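Long-range contact in probable transcriptional regulator (Pseudomonas aeruginosa, PDB 2FBI), which probably binds DNA as a dimeric MarR-family transcriptional regulator and thereby controls gene expression: residues S23-S28 against K113-I118. Numbering follows the deposited sequence.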
ATOM      1  N   SER A  23      -0.995  -7.298  10.115  1.00 34.38           N
ATOM      2  CA  SER A  23      -1.746  -8.131  11.060  1.00 37.03           C
ATOM      3  C   SER A  23      -1.183  -8.040  12.498  1.00 36.62           C
ATOM      4  O   SER A  23      -1.896  -8.249  13.462  1.00 35.93           O
ATOM      5  CB  SER A  23      -1.872  -9.579  10.579  1.00 36.56           C
ATOM      6  OG  SER A  23      -0.681 -10.043   9.993  1.00 40.48           O
ATOM      7  N   PHE A  24       0.090  -7.655  12.631  1.00 36.63           N
ATOM      8  CA  PHE A  24       0.670  -7.395  13.965  1.00 35.24           C
ATOM      9  C   PHE A  24       0.221  -6.103  14.623  1.00 34.52           C
ATOM     10  O   PHE A  24       0.294  -5.996  15.837  1.00 35.36           O
ATOM     11  CB  PHE A  24       2.169  -7.506  13.902  1.00 35.11           C
ATOM     12  CG  PHE A  24       2.636  -8.897  13.641  1.00 37.73           C
ATOM     13  CD1 PHE A  24       2.972  -9.751  14.713  1.00 41.01           C
ATOM     14  CD2 PHE A  24       2.733  -9.381  12.353  1.00 37.14           C
ATOM     15  CE1 PHE A  24       3.409 -11.048  14.475  1.00 38.19           C
ATOM     16  CE2 PHE A  24       3.166 -10.672  12.113  1.00 38.05           C
ATOM     17  CZ  PHE A  24       3.500 -11.506  13.189  1.00 38.98           C
ATOM     18  N   PHE A  25      -0.253  -5.117  13.851  1.00 32.60           N
ATOM     19  CA  PHE A  25      -0.687  -3.869  14.444  1.00 31.77           C
ATOM     20  C   PHE A  25      -2.181  -3.644  14.400  1.00 32.43           C
ATOM     21  O   PHE A  25      -2.670  -2.790  15.120  1.00 30.76           O
ATOM     22  CB  PHE A  25       0.049  -2.608  13.856  1.00 31.94           C
ATOM     23  CG  PHE A  25       1.575  -2.779  13.756  1.00 31.51           C
ATOM     24  CD1 PHE A  25       2.400  -2.520  14.873  1.00 26.75           C
ATOM     25  CD2 PHE A  25       2.152  -3.220  12.582  1.00 26.85           C
ATOM     26  CE1 PHE A  25       3.758  -2.764  14.826  1.00 27.10           C
ATOM     27  CE2 PHE A  25       3.533  -3.435  12.519  1.00 28.61           C
ATOM     28  CZ  PHE A  25       4.323  -3.192  13.654  1.00 28.40           C
ATOM     29  N   ARG A  26      -2.924  -4.307  13.521  1.00 34.01           N
ATOM     30  CA  ARG A  26      -4.338  -3.827  13.395  1.00 36.40           C
ATOM     31  C   ARG A  26      -5.121  -4.032  14.700  1.00 36.00           C
ATOM     32  O   ARG A  26      -5.911  -3.156  15.090  1.00 37.97           O
ATOM     33  CB  ARG A  26      -5.067  -4.414  12.183  1.00 37.92           C
ATOM     34  CG  ARG A  26      -4.717  -3.693  10.861  1.00 39.89           C
ATOM     35  CD  ARG A  26      -5.715  -3.990   9.755  1.00 42.63           C
ATOM     36  NE  ARG A  26      -5.239  -3.418   8.500  1.00 42.51           N
ATOM     37  CZ  ARG A  26      -4.661  -4.114   7.520  1.00 43.41           C
ATOM     38  NH1 ARG A  26      -4.245  -3.487   6.422  1.00 44.39           N
ATOM     39  NH2 ARG A  26      -4.496  -5.422   7.622  1.00 40.74           N
ATOM     40  N   PRO A  27      -4.864  -5.145  15.410  1.00 35.80           N
ATOM     41  CA  PRO A  27      -5.582  -5.313  16.700  1.00 36.28           C
ATOM     42  C   PRO A  27      -5.354  -4.215  17.684  1.00 35.73           C
ATOM     43  O   PRO A  27      -6.331  -3.680  18.203  1.00 37.42           O
ATOM     44  CB  PRO A  27      -5.104  -6.672  17.189  1.00 36.42           C
ATOM     45  CG  PRO A  27      -4.783  -7.388  15.963  1.00 36.88           C
ATOM     46  CD  PRO A  27      -4.063  -6.342  15.121  1.00 35.53           C
ATOM     47  N   SER A  28      -4.123  -3.768  17.900  1.00 35.61           N
ATOM     48  CA  SER A  28      -3.947  -2.626  18.821  1.00 36.52           C
ATOM     49  C   SER A  28      -4.590  -1.314  18.347  1.00 37.31           C
ATOM     50  O   SER A  28      -5.035  -0.490  19.161  1.00 36.95           O
ATOM     51  CB  SER A  28      -2.475  -2.362  19.141  1.00 36.37           C
ATOM     52  OG  SER A  28      -1.721  -3.550  18.928  1.00 38.60           O
ATOM     53  N   LYS A 113       5.915  -3.541  21.273  1.00 39.23           N
ATOM     54  CA  LYS A 113       5.736  -4.994  21.474  1.00 39.41           C
ATOM     55  C   LYS A 113       5.410  -5.711  20.171  1.00 38.89           C
ATOM     56  O   LYS A 113       5.898  -6.836  19.920  1.00 38.26           O
ATOM     57  CB  LYS A 113       4.604  -5.291  22.450  1.00 40.64           C
ATOM     58  CG  LYS A 113       4.638  -4.507  23.736  1.00 43.72           C
ATOM     59  CD  LYS A 113       4.929  -5.393  24.925  1.00 49.61           C
ATOM     60  CE  LYS A 113       5.064  -4.553  26.229  1.00 52.98           C
ATOM     61  NZ  LYS A 113       3.782  -3.885  26.624  1.00 52.23           N
ATOM     62  N   ASN A 114       4.594  -5.065  19.325  1.00 37.41           N
ATOM     63  CA  ASN A 114       4.299  -5.660  18.043  1.00 36.73           C
ATOM     64  C   ASN A 114       5.484  -5.701  17.120  1.00 36.03           C
ATOM     65  O   ASN A 114       5.630  -6.651  16.342  1.00 35.99           O
ATOM     66  CB  ASN A 114       3.093  -4.988  17.410  1.00 37.02           C
ATOM     67  CG  ASN A 114       1.849  -5.185  18.245  1.00 39.04           C
ATOM     68  OD1 ASN A 114       1.584  -6.293  18.701  1.00 36.99           O
ATOM     69  ND2 ASN A 114       1.102  -4.114  18.474  1.00 38.80           N
ATOM     70  N   TYR A 115       6.365  -4.702  17.228  1.00 35.44           N
ATOM     71  CA  TYR A 115       7.643  -4.747  16.498  1.00 34.75           C
ATOM     72  C   TYR A 115       8.613  -5.803  17.047  1.00 34.98           C
ATOM     73  O   TYR A 115       9.320  -6.430  16.286  1.00 35.01           O
ATOM     74  CB  TYR A 115       8.346  -3.360  16.456  1.00 34.95           C
ATOM     75  CG  TYR A 115       7.905  -2.552  15.275  1.00 34.10           C
ATOM     76  CD1 TYR A 115       7.125  -1.417  15.451  1.00 31.57           C
ATOM     77  CD2 TYR A 115       8.199  -2.985  13.953  1.00 33.85           C
ATOM     78  CE1 TYR A 115       6.692  -0.665  14.337  1.00 33.75           C
ATOM     79  CE2 TYR A 115       7.758  -2.261  12.856  1.00 35.28           C
ATOM     80  CZ  TYR A 115       7.007  -1.096  13.053  1.00 33.16           C
ATOM     81  OH  TYR A 115       6.548  -0.386  11.973  1.00 34.32           O
ATOM     82  N   GLN A 116       8.648  -5.979  18.360  1.00 36.67           N
ATOM     83  CA  GLN A 116       9.397  -7.096  18.975  1.00 39.96           C
ATOM     84  C   GLN A 116       8.931  -8.473  18.467  1.00 39.23           C
ATOM     85  O   GLN A 116       9.752  -9.329  18.158  1.00 40.46           O
ATOM     86  CB  GLN A 116       9.365  -7.004  20.512  1.00 39.05           C
ATOM     87  CG  GLN A 116      10.227  -5.827  21.017  1.00 43.73           C
ATOM     88  CD  GLN A 116       9.919  -5.342  22.468  1.00 45.11           C
ATOM     89  OE1 GLN A 116       8.823  -5.581  23.038  1.00 50.76           O
ATOM     90  NE2 GLN A 116      10.898  -4.631  23.054  1.00 49.61           N
ATOM     91  N   ARG A 117       7.620  -8.659  18.324  1.00 38.70           N
ATOM     92  CA  ARG A 117       7.076  -9.891  17.726  1.00 37.95           C
ATOM     93  C   ARG A 117       7.525 -10.070  16.287  1.00 37.73           C
ATOM     94  O   ARG A 117       7.846 -11.192  15.865  1.00 37.42           O
ATOM     95  CB  ARG A 117       5.560  -9.901  17.823  1.00 36.71           C
ATOM     96  CG  ARG A 117       5.030  -9.959  19.254  1.00 39.10           C
ATOM     97  CD  ARG A 117       3.479 -10.047  19.305  1.00 39.62           C
ATOM     98  NE  ARG A 117       3.032 -10.265  20.703  1.00 51.89           N
ATOM     99  CZ  ARG A 117       2.507  -9.347  21.541  1.00 55.43           C
ATOM    100  NH1 ARG A 117       2.314  -8.072  21.171  1.00 57.42           N
ATOM    101  NH2 ARG A 117       2.159  -9.705  22.780  1.00 57.18           N
ATOM    102  N   ILE A 118       7.567  -8.962  15.518  1.00 37.18           N
ATOM    103  CA  ILE A 118       8.015  -9.025  14.118  1.00 36.53           C
ATOM    104  C   ILE A 118       9.506  -9.363  14.039  1.00 37.67           C
ATOM    105  O   ILE A 118       9.944 -10.189  13.228  1.00 37.45           O
ATOM    106  CB  ILE A 118       7.682  -7.704  13.329  1.00 37.18           C
ATOM    107  CG1 ILE A 118       6.148  -7.590  13.123  1.00 34.48           C
ATOM    108  CG2 ILE A 118       8.489  -7.637  12.014  1.00 34.65           C
ATOM    109  CD1 ILE A 118       5.622  -6.320  12.400  1.00 35.76           C
TER
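The side-chain amide of Asn-114 is held from two directions: its ND2 donates to Ser-28 OG across the contact (2.9 Å), while its OD1 accepts a weak bond from NH1 of Arg-117, one turn further along the same helix. The bond to Ser-28 is bent, 136° at the hydrogen, and the hydroxyl oxygen lies somewhat out of the amide plane. Asparagine suits this buried place because a short side chain presents both a donor and an acceptor, and serine answers with a small hydroxyl. The carbonyl of Phe-24 points at the same amide, its O only 3.0 Å from Asn-114 CG, but its angle to ND2 is too poor for a hydrogen bond.

Apolar contacts adjoin this bond. The flat ring of Phe-25 can slide past Asn-114, almost perpendicular to the amide, with CE1 3.5 Å from Asn-114 CB. Its leading edge then meets Tyr-115 in a tilted edge-to-face pair, planes 51° apart, with CZ over the centre of the tyrosine ring. Tyrosine offers that face and also a hydroxyl, which is hydrogen-bonded to Leu-10 N of the second subunit. The longer branch of Ile-118 serves both phenylalanines: CG1 makes a CH-pi contact over one face of Phe-24, 4.0 Å from its centroid, and CD1, anti to CA (chi2 178°), extends to Phe-25 CE2 at 3.6 Å. Arginine combines an aliphatic base with a polar end, and CB of Arg-117 brushes Phe-24 CD1.

Ile-140 of the second subunit packs on both Phe-24 and Ile-118, so the turn between helices 10-22 and 26-32 meets helix 98-122 beside the dimer interface, as expected for the helical dimerisation region of MarR proteins. The chemistry implies a mainly apolar junction, whose one inter-segment hydrogen bond pairs two buried polar groups and helps fix the amide's rotation.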